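Local coordinates for Ras-related protein Rab-21 (Homo sapiens, PDB 1Z0I), which is a Rab protein of the Ras family, with the fold of P-loop nucleotide-binding proteins, and holds GDP and a magnesium ion in this model, at residues 10-15 against 74-79; 25-30 against 42-47; 113-118 against 161-166. All coordinates share one frame; numbering follows the deposited sequence.

Contact 1. Residues 10-15 against 74-79; sequences VLLGEG and IYYRDS. With GDP (guanosine-5'-diphosphate), chain C.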
loop_
_atom_site.group_PDB
_atom_site.type_symbol
_atom_site.label_atom_id
_atom_site.label_comp_id
_atom_site.label_asym_id
_atom_site.label_seq_id
_atom_site.Cartn_x
_atom_site.Cartn_y
_atom_site.Cartn_z
ATOM N N VAL A 10 3.970 2.723 -5.768
ATOM C CA VAL A 10 3.468 3.985 -5.197
ATOM C C VAL A 10 2.401 3.766 -4.122
ATOM O O VAL A 10 1.558 2.866 -4.241
ATOM C CB VAL A 10 2.885 4.965 -6.268
ATOM C CG1 VAL A 10 3.995 5.613 -7.080
ATOM C CG2 VAL A 10 1.865 4.280 -7.161
ATOM N N LEU A 11 2.449 4.612 -3.091
ATOM C CA LEU A 11 1.479 4.600 -2.010
ATOM C C LEU A 11 0.485 5.746 -2.183
ATOM O O LEU A 11 0.873 6.890 -2.442
ATOM C CB LEU A 11 2.186 4.682 -0.639
ATOM C CG LEU A 11 2.422 3.365 0.106
ATOM C CD1 LEU A 11 3.511 2.485 -0.540
ATOM C CD2 LEU A 11 2.787 3.664 1.508
ATOM N N LEU A 12 -0.797 5.431 -2.028
ATOM C CA LEU A 12 -1.871 6.386 -2.284
ATOM C C LEU A 12 -2.938 6.286 -1.207
ATOM O O LEU A 12 -3.035 5.273 -0.510
ATOM C CB LEU A 12 -2.488 6.122 -3.673
ATOM C CG LEU A 12 -1.549 6.034 -4.900
ATOM C CD1 LEU A 12 -2.253 5.497 -6.159
ATOM C CD2 LEU A 12 -0.875 7.365 -5.201
ATOM N N GLY A 13 -3.754 7.329 -1.083
ATOM C CA GLY A 13 -4.809 7.375 -0.076
ATOM C C GLY A 13 -4.826 8.678 0.689
ATOM O O GLY A 13 -3.917 9.480 0.562
ATOM N N GLU A 14 -5.854 8.878 1.503
ATOM C CA GLU A 14 -5.988 10.119 2.284
ATOM C C GLU A 14 -4.904 10.238 3.359
ATOM O O GLU A 14 -4.344 9.223 3.796
ATOM C CB GLU A 14 -7.384 10.233 2.930
ATOM C CG GLU A 14 -8.516 10.227 1.938
ATOM C CD GLU A 14 -8.386 11.322 0.897
ATOM O OE1 GLU A 14 -8.499 12.519 1.272
ATOM O OE2 GLU A 14 -8.170 10.988 -0.292
ATOM N N GLY A 15 -4.632 11.477 3.775
ATOM C CA GLY A 15 -3.726 11.746 4.899
ATOM C C GLY A 15 -4.214 11.157 6.218
ATOM O O GLY A 15 -5.427 11.069 6.464
ATOM N N ILE A 74 5.544 12.819 -12.543
ATOM C CA ILE A 74 6.812 12.360 -11.974
ATOM C C ILE A 74 6.615 11.264 -10.903
ATOM O O ILE A 74 7.371 10.278 -10.876
ATOM C CB ILE A 74 7.652 13.564 -11.426
ATOM C CG1 ILE A 74 9.153 13.267 -11.420
ATOM C CG2 ILE A 74 7.175 14.016 -10.045
ATOM C CD1 ILE A 74 10.031 14.561 -11.560
ATOM N N TYR A 75 5.590 11.419 -10.063
ATOM C CA TYR A 75 5.269 10.435 -9.013
ATOM C C TYR A 75 4.744 9.108 -9.577
ATOM O O TYR A 75 5.299 8.040 -9.288
ATOM C CB TYR A 75 4.270 11.023 -8.015
ATOM C CG TYR A 75 4.052 10.200 -6.761
ATOM C CD1 TYR A 75 4.992 10.206 -5.721
ATOM C CD2 TYR A 75 2.891 9.441 -6.601
ATOM C CE1 TYR A 75 4.776 9.463 -4.545
ATOM C CE2 TYR A 75 2.668 8.698 -5.443
ATOM C CZ TYR A 75 3.611 8.717 -4.416
ATOM O OH TYR A 75 3.387 7.973 -3.286
ATOM N N TYR A 76 3.686 9.194 -10.386
ATOM C CA TYR A 76 3.073 8.027 -11.042
ATOM C C TYR A 76 3.985 7.303 -12.037
ATOM O O TYR A 76 3.952 6.068 -12.140
ATOM C CB TYR A 76 1.768 8.437 -11.749
ATOM C CG TYR A 76 0.621 8.773 -10.799
ATOM C CD1 TYR A 76 0.435 10.071 -10.334
ATOM C CD2 TYR A 76 -0.271 7.783 -10.374
ATOM C CE1 TYR A 76 -0.606 10.377 -9.464
ATOM C CE2 TYR A 76 -1.311 8.076 -9.508
ATOM C CZ TYR A 76 -1.475 9.373 -9.054
ATOM O OH TYR A 76 -2.504 9.666 -8.185
ATOM N N ARG A 77 4.793 8.076 -12.762
ATOM C CA ARG A 77 5.625 7.587 -13.873
ATOM C C ARG A 77 6.369 6.266 -13.595
ATOM O O ARG A 77 7.104 6.162 -12.608
ATOM C CB ARG A 77 6.635 8.682 -14.255
ATOM C CG ARG A 77 7.437 8.447 -15.526
ATOM C CD ARG A 77 8.500 9.549 -15.716
ATOM N NE ARG A 77 7.889 10.875 -15.753
ATOM C CZ ARG A 77 8.530 12.019 -15.515
ATOM N NH1 ARG A 77 9.821 12.011 -15.204
ATOM N NH2 ARG A 77 7.860 13.176 -15.568
ATOM N N ASP A 78 6.163 5.284 -14.480
ATOM C CA ASP A 78 6.897 3.988 -14.515
ATOM C C ASP A 78 6.570 3.017 -13.362
ATOM O O ASP A 78 7.358 2.123 -13.053
ATOM C CB ASP A 78 8.424 4.186 -14.606
ATOM C CG ASP A 78 8.841 5.140 -15.712
ATOM O OD1 ASP A 78 8.452 4.926 -16.876
ATOM O OD2 ASP A 78 9.578 6.107 -15.413
ATOM N N SER A 79 5.407 3.192 -12.740
ATOM C CA SER A 79 4.988 2.342 -11.630
ATOM C C SER A 79 4.480 1.026 -12.148
ATOM O O SER A 79 3.811 0.981 -13.191
ATOM C CB SER A 79 3.895 3.011 -10.819
ATOM O OG SER A 79 4.354 4.240 -10.314
HETATM P PB GDP C . -0.032 9.067 6.273
HETATM O O1B GDP C . -0.512 10.507 6.275
HETATM O O2B GDP C . -0.930 8.296 5.354
HETATM O O3B GDP C . 1.404 8.993 5.800
HETATM O O3A GDP C . -0.155 8.507 7.800
HETATM P PA GDP C . 1.050 8.430 8.879
HETATM O O1A GDP C . 2.029 7.290 8.585
HETATM O O2A GDP C . 1.828 9.684 9.059
HETATM O "O5'" GDP C . 0.298 8.056 10.240
HETATM C "C5'" GDP C . -0.657 8.890 10.876
HETATM C "C4'" GDP C . -0.739 8.511 12.366
HETATM O "O4'" GDP C . -1.352 7.235 12.596
HETATM C "C3'" GDP C . 0.619 8.439 13.029
HETATM O "O3'" GDP C . 0.407 8.819 14.375
HETATM C "C2'" GDP C . 0.959 6.973 13.065
HETATM O "O2'" GDP C . 1.908 6.683 14.110
HETATM C "C1'" GDP C . -0.423 6.369 13.277
HETATM N N9 GDP C . -0.515 4.983 12.761
HETATM C C8 GDP C . -0.054 4.546 11.576
HETATM N N7 GDP C . -0.285 3.219 11.412
HETATM C C5 GDP C . -0.933 2.790 12.502
HETATM C C6 GDP C . -1.469 1.491 12.953
HETATM O O6 GDP C . -1.364 0.468 12.238
HETATM N N1 GDP C . -2.073 1.457 14.150
HETATM C C2 GDP C . -2.186 2.552 14.952
HETATM N N2 GDP C . -2.804 2.389 16.149
HETATM N N3 GDP C . -1.709 3.786 14.606
HETATM C C4 GDP C . -1.088 3.954 13.401
#

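Contact 2. Residues 25-30 against 42-47; sequences RYCENK and SFLTKK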
loop_
_atom_site.group_PDB
_atom_site.type_symbol
_atom_site.label_atom_id
_atom_site.label_comp_id
_atom_site.label_asym_id
_atom_site.label_seq_id
_atom_site.Cartn_x
_atom_site.Cartn_y
_atom_site.Cartn_z
ATOM N N ARG A 25 7.937 0.990 8.498
ATOM C CA ARG A 25 7.901 -0.291 9.198
ATOM C C ARG A 25 8.533 -1.407 8.348
ATOM O O ARG A 25 9.367 -2.183 8.849
ATOM C CB ARG A 25 6.469 -0.658 9.637
ATOM C CG ARG A 25 6.341 -2.010 10.374
ATOM C CD ARG A 25 7.136 -2.051 11.695
ATOM N NE ARG A 25 6.276 -1.876 12.869
ATOM C CZ ARG A 25 6.685 -1.962 14.138
ATOM N NH1 ARG A 25 7.951 -2.225 14.443
ATOM N NH2 ARG A 25 5.816 -1.773 15.118
ATOM N N TYR A 26 8.143 -1.472 7.069
ATOM C CA TYR A 26 8.635 -2.514 6.173
ATOM C C TYR A 26 10.119 -2.407 5.924
ATOM O O TYR A 26 10.806 -3.428 5.897
ATOM C CB TYR A 26 7.903 -2.501 4.822
ATOM C CG TYR A 26 8.327 -3.632 3.883
ATOM C CD1 TYR A 26 8.141 -4.976 4.244
ATOM C CD2 TYR A 26 8.896 -3.360 2.628
ATOM C CE1 TYR A 26 8.531 -6.019 3.397
ATOM C CE2 TYR A 26 9.276 -4.405 1.760
ATOM C CZ TYR A 26 9.087 -5.723 2.155
ATOM O OH TYR A 26 9.436 -6.752 1.318
ATOM N N CYS A 27 10.603 -1.179 5.718
ATOM C CA CYS A 27 11.984 -0.957 5.312
ATOM C C CYS A 27 12.980 -0.819 6.464
ATOM O O CYS A 27 14.167 -1.107 6.287
ATOM C CB CYS A 27 12.096 0.235 4.357
ATOM S SG CYS A 27 11.223 0.013 2.750
ATOM N N GLU A 28 12.525 -0.405 7.641
ATOM C CA GLU A 28 13.464 -0.168 8.749
ATOM C C GLU A 28 13.034 -0.770 10.099
ATOM O O GLU A 28 13.800 -0.742 11.062
ATOM C CB GLU A 28 13.769 1.341 8.875
ATOM C CG GLU A 28 14.531 1.922 7.661
ATOM C CD GLU A 28 14.745 3.438 7.700
ATOM O OE1 GLU A 28 15.047 4.017 6.632
ATOM O OE2 GLU A 28 14.622 4.060 8.773
ATOM N N ASN A 29 11.812 -1.303 10.162
ATOM C CA ASN A 29 11.235 -1.844 11.405
ATOM C C ASN A 29 11.203 -0.761 12.488
ATOM O O ASN A 29 11.629 -0.973 13.626
ATOM C CB ASN A 29 11.998 -3.095 11.880
ATOM C CG ASN A 29 11.085 -4.266 12.189
ATOM O OD1 ASN A 29 9.964 -4.088 12.657
ATOM N ND2 ASN A 29 11.574 -5.485 11.930
ATOM N N LYS A 30 10.719 0.414 12.093
ATOM C CA LYS A 30 10.538 1.526 12.992
ATOM C C LYS A 30 9.080 1.894 12.979
ATOM O O LYS A 30 8.438 1.802 11.933
ATOM C CB LYS A 30 11.349 2.742 12.531
ATOM C CG LYS A 30 12.850 2.628 12.716
ATOM C CD LYS A 30 13.479 4.005 12.744
ATOM C CE LYS A 30 14.956 3.935 12.412
ATOM N NZ LYS A 30 15.669 5.119 12.962
ATOM N N SER A 42 12.531 10.535 -1.410
ATOM C CA SER A 42 11.410 10.326 -2.355
ATOM C C SER A 42 10.914 8.866 -2.356
ATOM O O SER A 42 9.712 8.594 -2.523
ATOM C CB SER A 42 11.819 10.737 -3.783
ATOM O OG SER A 42 11.897 12.151 -3.921
ATOM N N PHE A 43 11.857 7.942 -2.184
ATOM C CA PHE A 43 11.577 6.515 -2.136
ATOM C C PHE A 43 12.622 5.796 -1.290
ATOM O O PHE A 43 13.721 6.312 -1.089
ATOM C CB PHE A 43 11.537 5.914 -3.555
ATOM C CG PHE A 43 12.842 6.007 -4.306
ATOM C CD1 PHE A 43 13.848 5.056 -4.116
ATOM C CD2 PHE A 43 13.051 7.024 -5.227
ATOM C CE1 PHE A 43 15.066 5.136 -4.822
ATOM C CE2 PHE A 43 14.255 7.117 -5.935
ATOM C CZ PHE A 43 15.268 6.169 -5.733
ATOM N N LEU A 44 12.281 4.608 -0.802
ATOM C CA LEU A 44 13.269 3.734 -0.180
ATOM C C LEU A 44 13.396 2.415 -0.950
ATOM O O LEU A 44 12.438 1.924 -1.543
ATOM C CB LEU A 44 12.959 3.475 1.304
ATOM C CG LEU A 44 12.787 4.655 2.292
ATOM C CD1 LEU A 44 12.447 4.148 3.706
ATOM C CD2 LEU A 44 13.999 5.587 2.347
ATOM N N THR A 45 14.596 1.846 -0.916
ATOM C CA THR A 45 14.900 0.601 -1.607
ATOM C C THR A 45 14.910 -0.590 -0.658
ATOM O O THR A 45 15.508 -0.545 0.426
ATOM C CB THR A 45 16.271 0.684 -2.287
ATOM O OG1 THR A 45 17.224 1.194 -1.338
ATOM C CG2 THR A 45 16.223 1.607 -3.507
ATOM N N LYS A 46 14.236 -1.648 -1.075
ATOM C CA LYS A 46 14.289 -2.930 -0.396
ATOM C C LYS A 46 14.658 -3.999 -1.424
ATOM O O LYS A 46 14.127 -4.014 -2.536
ATOM C CB LYS A 46 12.934 -3.238 0.261
ATOM C CG LYS A 46 12.946 -4.365 1.273
ATOM C CD LYS A 46 13.437 -3.885 2.632
ATOM C CE LYS A 46 13.797 -5.054 3.528
ATOM N NZ LYS A 46 15.017 -4.715 4.326
ATOM N N LYS A 47 15.584 -4.875 -1.049
ATOM C CA LYS A 47 15.962 -6.027 -1.868
ATOM C C LYS A 47 15.289 -7.304 -1.369
ATOM O O LYS A 47 15.161 -7.523 -0.156
ATOM C CB LYS A 47 17.495 -6.197 -1.886
#

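Contact 3. Residues 113-118 against 161-166; sequences CLCIVG and LDLCKR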
loop_
_atom_site.group_PDB
_atom_site.type_symbol
_atom_site.label_atom_id
_atom_site.label_comp_id
_atom_site.label_asym_id
_atom_site.label_seq_id
_atom_site.Cartn_x
_atom_site.Cartn_y
_atom_site.Cartn_z
ATOM N N CYS A 113 -0.501 -3.704 -10.982
ATOM C CA CYS A 113 -0.976 -4.523 -9.887
ATOM C C CYS A 113 -1.376 -3.642 -8.705
ATOM O O CYS A 113 -0.522 -2.995 -8.094
ATOM C CB CYS A 113 0.111 -5.518 -9.504
ATOM S SG CYS A 113 0.601 -6.598 -10.863
ATOM N N LEU A 114 -2.676 -3.600 -8.409
ATOM C CA LEU A 114 -3.206 -2.740 -7.362
ATOM C C LEU A 114 -3.526 -3.498 -6.055
ATOM O O LEU A 114 -4.050 -4.616 -6.070
ATOM C CB LEU A 114 -4.429 -1.968 -7.885
ATOM C CG LEU A 114 -5.355 -1.104 -6.999
ATOM C CD1 LEU A 114 -4.654 0.014 -6.261
ATOM C CD2 LEU A 114 -6.488 -0.556 -7.843
ATOM N N CYS A 115 -3.169 -2.878 -4.933
ATOM C CA CYS A 115 -3.548 -3.352 -3.601
ATOM C C CYS A 115 -4.499 -2.348 -2.937
ATOM O O CYS A 115 -4.268 -1.118 -2.982
ATOM C CB CYS A 115 -2.305 -3.518 -2.730
ATOM S SG CYS A 115 -1.009 -4.584 -3.439
ATOM N N ILE A 116 -5.581 -2.847 -2.347
ATOM C CA ILE A 116 -6.343 -2.008 -1.423
ATOM C C ILE A 116 -6.167 -2.545 0.012
ATOM O O ILE A 116 -6.297 -3.749 0.269
ATOM C CB ILE A 116 -7.798 -1.723 -1.909
ATOM C CG1 ILE A 116 -7.728 -0.904 -3.221
ATOM C CG2 ILE A 116 -8.609 -0.963 -0.846
ATOM C CD1 ILE A 116 -9.003 -0.849 -4.063
ATOM N N VAL A 117 -5.801 -1.639 0.921
ATOM C CA VAL A 117 -5.251 -2.030 2.229
ATOM C C VAL A 117 -5.960 -1.345 3.394
ATOM O O VAL A 117 -5.947 -0.117 3.509
ATOM C CB VAL A 117 -3.717 -1.743 2.318
ATOM C CG1 VAL A 117 -3.135 -2.183 3.703
ATOM C CG2 VAL A 117 -2.984 -2.417 1.175
ATOM N N GLY A 118 -6.563 -2.162 4.257
ATOM C CA GLY A 118 -7.162 -1.662 5.495
ATOM C C GLY A 118 -6.114 -1.662 6.600
ATOM O O GLY A 118 -5.743 -2.732 7.102
ATOM N N LEU A 161 5.248 -9.172 -0.262
ATOM C CA LEU A 161 5.658 -10.418 -0.926
ATOM C C LEU A 161 4.685 -10.799 -2.047
ATOM O O LEU A 161 5.106 -11.183 -3.153
ATOM C CB LEU A 161 5.791 -11.575 0.077
ATOM C CG LEU A 161 6.309 -12.932 -0.459
ATOM C CD1 LEU A 161 7.742 -12.836 -0.987
ATOM C CD2 LEU A 161 6.193 -14.070 0.580
ATOM N N ASP A 162 3.393 -10.688 -1.740
ATOM C CA ASP A 162 2.331 -11.053 -2.660
ATOM C C ASP A 162 2.280 -10.088 -3.847
ATOM O O ASP A 162 2.133 -10.522 -4.990
ATOM C CB ASP A 162 0.992 -11.095 -1.932
ATOM C CG ASP A 162 -0.101 -11.728 -2.763
ATOM O OD1 ASP A 162 -1.067 -11.009 -3.118
ATOM O OD2 ASP A 162 0.003 -12.940 -3.051
ATOM N N LEU A 163 2.430 -8.790 -3.570
ATOM C CA LEU A 163 2.539 -7.777 -4.622
ATOM C C LEU A 163 3.724 -8.045 -5.566
ATOM O O LEU A 163 3.567 -8.045 -6.791
ATOM C CB LEU A 163 2.630 -6.368 -4.024
ATOM C CG LEU A 163 2.748 -5.193 -5.016
ATOM C CD1 LEU A 163 1.652 -5.226 -6.094
ATOM C CD2 LEU A 163 2.745 -3.877 -4.285
ATOM N N CYS A 164 4.902 -8.272 -4.987
ATOM C CA CYS A 164 6.092 -8.652 -5.763
ATOM C C CYS A 164 5.856 -9.839 -6.702
ATOM O O CYS A 164 6.246 -9.781 -7.874
ATOM C CB CYS A 164 7.301 -8.874 -4.850
ATOM S SG CYS A 164 8.010 -7.293 -4.246
ATOM N N LYS A 165 5.183 -10.881 -6.208
ATOM C CA LYS A 165 4.863 -12.059 -7.027
ATOM C C LYS A 165 3.870 -11.749 -8.150
ATOM O O LYS A 165 3.959 -12.313 -9.252
ATOM C CB LYS A 165 4.313 -13.199 -6.163
ATOM C CG LYS A 165 5.282 -13.692 -5.094
ATOM C CD LYS A 165 4.558 -14.182 -3.868
ATOM C CE LYS A 165 4.168 -15.632 -3.990
ATOM N NZ LYS A 165 4.001 -16.226 -2.628
ATOM N N ARG A 166 2.910 -10.874 -7.850
ATOM C CA ARG A 166 1.883 -10.497 -8.798
ATOM C C ARG A 166 2.495 -9.723 -9.957
ATOM O O ARG A 166 2.151 -9.968 -11.111
ATOM C CB ARG A 166 0.805 -9.666 -8.110
ATOM C CG ARG A 166 -0.207 -10.480 -7.303
ATOM C CD ARG A 166 -1.541 -9.761 -7.315
ATOM N NE ARG A 166 -1.621 -8.727 -6.294
ATOM C CZ ARG A 166 -2.259 -7.561 -6.401
ATOM N NH1 ARG A 166 -2.882 -7.198 -7.518
ATOM N NH2 ARG A 166 -2.248 -6.746 -5.362
#

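Contact 1. Residues 10-15 against 74-79
Tyr75 reaches across to strand 5-12 and donates a hydrogen bond from its hydroxyl to the backbone of Leu11. Tyr75 OH lies 2.9 Å from Leu11 O, in the carbonyl plane and on a lone pair. The angle at the carbonyl oxygen is 133°. Tyr75 CG stands anti to its backbone N (chi1 -170°), which carries the ring out of the loop to the strand.

The apolar contacts gather round the same ring. Val10 CG1 sits over one face, displaced toward the rim, in a CH-pi contact 4.1 Å from the centroid of the Tyr75 ring. Leu12 CD2 comes in at the edge, in the ring plane, 3.8 Å from Tyr75 CE2. Leu12 CD2 also lies 4.1 Å from Tyr76 OH, which is hydrogen-bonded to Glu103 of helix 97-107.

A third group of bonds shapes the loop. Ser79 OG donates to Tyr76 O at 2.6 Å, from above the carbonyl plane. Ser79 N bonds to the same oxygen and closes a type II turn from Tyr76 to Ser79. Ser79 OG also packs 3.5 Å from Val10 CG1. Lys8 binds the carbonyls of Tyr75 and Arg77.

The chemistry is a directional bond set in a buried apolar contact. Hydroxyl, face and edge together fix the Tyr75 ring against the strand that leads into the probable P-loop beside GDP.

Contact 2. Residues 25-30 against 42-47
Cys27 and Lys46 mark the closest approach of the two backbones, with Cys27 CA 6.5 Å from Lys46 CA, where the last turn of helix 19-28, the helix after the probable P-loop, packs on the edge strand 43-50 of the sheet. No hydrogen bond joins the segments, so the side chains carry the contact.

Cys27 and Leu44 form its apolar centre. Both point toward the opposite segment. Cys27 CB lies 4.0 Å from Leu44 CD1, and Cys27 SG lies 4.1 Å from Leu44 CB. The thiol thus runs alongside the base of the leucine, while the methyl reaches back to the helix. Glu28 flanks the same methyl. Its extended chain meets Leu44 at about a right angle, and Glu28 OE1 ends 3.9 Å from Leu44 CD1.

Lys46 covers the other flank with its aliphatic part. Its CG is anti to the backbone N (chi1 -166°), which sets it against the tyrosine ring. Lys46 CG is 3.7 Å from Tyr26 CE2, and the two side chains cross obliquely. The bend at chi2 then takes Lys46 CE past Tyr26 O, and Lys46 NZ stops 4.2 Å from Cys27 O. The Tyr26 ring also stacks on Phe160 of helix 156-169. Ile59 of strand 53-60 touches both Tyr26 and Cys27.

Tyr26, Cys27, Glu28 and Lys46 also touch a crystal neighbour, which may influence their conformations. The contact is near the surface and holds by van der Waals packing. The ammonium group lies near carbonyls at the C-terminal end of the helix, so a modest electrostatic attraction is likely. It gives no specific bond, and the apolar stem of Lys46 does most of its touching.

Contact 3. Residues 113-118 against 161-166
Arg166 of helix 156-169 binds the backbone of strand 113-119 with two nitrogens on one oxygen. Arg166 NH2 lies 2.9 Å from Leu114 O and Arg166 NH1 lies 3.2 Å from it. The NH2 bond is the straighter, 155° at the hydrogen against 138°. Leu114 O sits close to the guanidinium plane, but both donors come from above its carbonyl plane, on the same face. They therefore do not use a lone pair.

Arg166 NH2 has a second partner in the hydroxyl of Tyr146, on the neighbouring strand 144-148. That hydroxyl is also hydrogen-bonded to Asp162 OD1. Within the helix, Asp162 OD1 forms a long salt bridge to Arg166 NE, at 3.9 Å. Backbone, tyrosine and carboxylate together hold the guanidinium and limit its rotation.

The cysteines line the arginine. Cys113 CB lies over one guanidinium face, and Cys115 SG sits at the edge, 3.1 Å from Arg166 NH2. Leu163 fills the apolar side. Leu163 CD1 lies 3.8 Å from both Cys113 CB and Cys115 SG.

The helix and strand segments run nearly antiparallel, at 159°, with their axes 9.0 Å apart. A C-terminal helix laid on a mainly parallel sheet in this way is characteristic of the Ras-type alpha/beta fold.

In the fold
All three contacts reach the same six-stranded sheet. Contact 1 uses strand 5-12, inside the sheet. Contact 2 uses the outermost strand 43-50, and contact 3 uses strand 113-119, toward the other edge. Their centres are 14 to 16 Å apart, and none touch. Strand 5-12 of contact 1 and helix 19-28 of contact 2 follow each other in the chain, joined by the probable P-loop. Only the loop end of 10-15 runs up to GDP, with Gly15 CA 3.7 Å from GDP O1B; Gly15 does not pack against 74-79. The Leu11 side chain is about 8 Å from the magnesium ion. The Leu44 side chain is about 12 Å from the magnesium ion and from GDP.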